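Imine reductase (Bacillus cereus, PDB 4D3F) catalyses the NADPH-dependent reduction of imines to amines. Local coordinates at the interface of chains A and B. Coordinates in Å, arbitrary orientation; residue numbers count along the deposited sequence, not the author numbering. Chains: chain A/B, Imine reductase.

The interface of chains A and B. Residues chain A 255, 258-259, 262, 279, 283; chain B 188, 191, 195, 199.
The indole of B:Trp195 lies against helix 252-268 of chain A and gives its N-H to the hydroxyl of A:Ser258, NE1 to OG 2.8 Å. The bond is nearly straight, 158° at the hydrogen, and OG sits at the indole edge, close to the ring plane. A:Ser258 reaches it with OG anti to its backbone N (chi1 174°). One face of the indole receives A:Val259, whose CG2 methyl stands 3.9 Å from the centroid of the five-membered ring as a CH-pi contact. On the same face, beyond the rim of the benzo ring, CA of A:Gly255 comes within 3.9 Å of CZ2 of B:Trp195; with no side chain at this turn, the helix backbone itself meets the ring. A:Phe283, from helix 274-287, points its tip at the six-membered ring, edge to face with the planes at 84° and CZ 3.6 Å from CE3 of B:Trp195. The neighbouring CE1 of A:Phe283 touches B:Leu199 CD1, while the other methyl, CD2, meets CG1 of A:Val279. CG2 of A:Val259 also lies over a face of the A:Phe283 ring, offset toward its rim, and probably helps to position both aromatic groups. Towards the other end of the patch, water 1 joins OG and the carbonyl O of A:Ser258 to the side-chain carbonyl OE1 of B:Gln188, 2.7 Å from the water. The serine hydroxyl is thereby held by both the indole and the water. CG2 of A:Val262 packs beside this bridge, against B:Gln188 and CB of B:Met191. Repeated by two-fold symmetry, the patch ties helix 182-210 of one subunit to two C-terminal helices of the other, helping to hold together the intertwined dimer typical of imine reductases.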
loop_
_atom_site.group_PDB
_atom_site.type_symbol
_atom_site.label_atom_id
_atom_site.label_comp_id
_atom_site.label_asym_id
_atom_site.label_seq_id
_atom_site.Cartn_x
_atom_site.Cartn_y
_atom_site.Cartn_z
ATOM N N GLY A 255 -16.042 0.786 6.828
ATOM C CA GLY A 255 -14.604 0.715 6.765
ATOM C C GLY A 255 -14.014 0.552 8.150
ATOM O O GLY A 255 -13.132 -0.224 8.360
ATOM N N SER A 258 -14.468 -2.958 9.367
ATOM C CA SER A 258 -13.496 -3.789 8.690
ATOM C C SER A 258 -12.071 -3.664 9.324
ATOM O O SER A 258 -11.389 -4.662 9.516
ATOM C CB SER A 258 -13.505 -3.475 7.190
ATOM O OG SER A 258 -12.490 -4.155 6.508
ATOM N N VAL A 259 -11.619 -2.428 9.606
ATOM C CA VAL A 259 -10.356 -2.227 10.250
ATOM C C VAL A 259 -10.307 -2.874 11.612
ATOM O O VAL A 259 -9.297 -3.407 12.037
ATOM C CB VAL A 259 -9.987 -0.738 10.303
ATOM C CG1 VAL A 259 -8.670 -0.574 11.063
ATOM C CG2 VAL A 259 -9.845 -0.251 8.875
ATOM N N VAL A 262 -9.348 -6.363 11.425
ATOM C CA VAL A 262 -7.907 -6.492 11.199
ATOM C C VAL A 262 -7.132 -6.359 12.514
ATOM O O VAL A 262 -6.216 -7.113 12.790
ATOM C CB VAL A 262 -7.412 -5.471 10.141
ATOM C CG1 VAL A 262 -5.885 -5.448 10.128
ATOM C CG2 VAL A 262 -7.957 -5.838 8.789
ATOM N N VAL A 279 -3.966 2.954 11.846
ATOM C CA VAL A 279 -5.003 2.967 10.818
ATOM C C VAL A 279 -6.384 3.104 11.471
ATOM O O VAL A 279 -7.188 3.977 11.060
ATOM C CB VAL A 279 -4.907 1.657 9.975
ATOM C CG1 VAL A 279 -6.024 1.529 8.971
ATOM C CG2 VAL A 279 -3.578 1.653 9.207
ATOM N N PHE A 283 -9.339 6.191 11.172
ATOM C CA PHE A 283 -10.766 5.965 10.902
ATOM C C PHE A 283 -11.622 6.558 12.016
ATOM O O PHE A 283 -12.654 7.245 11.738
ATOM C CB PHE A 283 -11.009 4.459 10.764
ATOM C CG PHE A 283 -10.835 3.962 9.355
ATOM C CD1 PHE A 283 -9.586 3.728 8.851
ATOM C CD2 PHE A 283 -11.934 3.706 8.561
ATOM C CE1 PHE A 283 -9.392 3.272 7.545
ATOM C CE2 PHE A 283 -11.766 3.295 7.240
ATOM C CZ PHE A 283 -10.486 3.060 6.743
ATOM N N GLN B 188 -8.493 -11.481 6.040
ATOM C CA GLN B 188 -8.084 -10.376 6.905
ATOM C C GLN B 188 -6.670 -9.846 6.549
ATOM O O GLN B 188 -6.440 -8.632 6.621
ATOM C CB GLN B 188 -8.138 -10.793 8.343
ATOM C CG GLN B 188 -9.561 -11.095 8.864
ATOM C CD GLN B 188 -10.516 -9.926 8.763
ATOM O OE1 GLN B 188 -10.103 -8.784 8.547
ATOM N NE2 GLN B 188 -11.841 -10.211 8.901
ATOM N N MET B 191 -6.932 -7.561 3.732
ATOM C CA MET B 191 -7.545 -6.262 4.122
ATOM C C MET B 191 -6.547 -5.421 4.942
ATOM O O MET B 191 -6.657 -4.147 4.882
ATOM C CB MET B 191 -8.865 -6.477 4.893
ATOM C CG MET B 191 -9.959 -7.140 4.024
ATOM S SD MET B 191 -10.201 -6.285 2.459
ATOM C CE MET B 191 -10.816 -4.781 3.138
ATOM N N TRP B 195 -6.289 -1.600 3.480
ATOM C CA TRP B 195 -6.618 -0.369 4.220
ATOM C C TRP B 195 -5.345 0.436 4.501
ATOM O O TRP B 195 -5.353 1.700 4.440
ATOM C CB TRP B 195 -7.311 -0.663 5.484
ATOM C CG TRP B 195 -8.710 -1.133 5.305
ATOM C CD1 TRP B 195 -9.208 -2.333 5.736
ATOM C CD2 TRP B 195 -9.766 -0.464 4.659
ATOM N NE1 TRP B 195 -10.534 -2.433 5.428
ATOM C CE2 TRP B 195 -10.920 -1.312 4.770
ATOM C CE3 TRP B 195 -9.895 0.777 4.030
ATOM C CZ2 TRP B 195 -12.130 -0.970 4.255
ATOM C CZ3 TRP B 195 -11.140 1.142 3.543
ATOM C CH2 TRP B 195 -12.252 0.263 3.666
ATOM N N LEU B 199 -4.787 4.073 2.857
ATOM C CA LEU B 199 -4.633 5.263 3.673
ATOM C C LEU B 199 -3.273 5.974 3.342
ATOM O O LEU B 199 -3.186 7.218 3.433
ATOM C CB LEU B 199 -4.676 4.965 5.160
ATOM C CG LEU B 199 -5.932 5.354 5.912
ATOM C CD1 LEU B 199 -7.118 4.756 5.205
ATOM C CD2 LEU B 199 -5.806 4.939 7.367
HETATM O O HOH W 1 -11.864 -6.884 7.756
#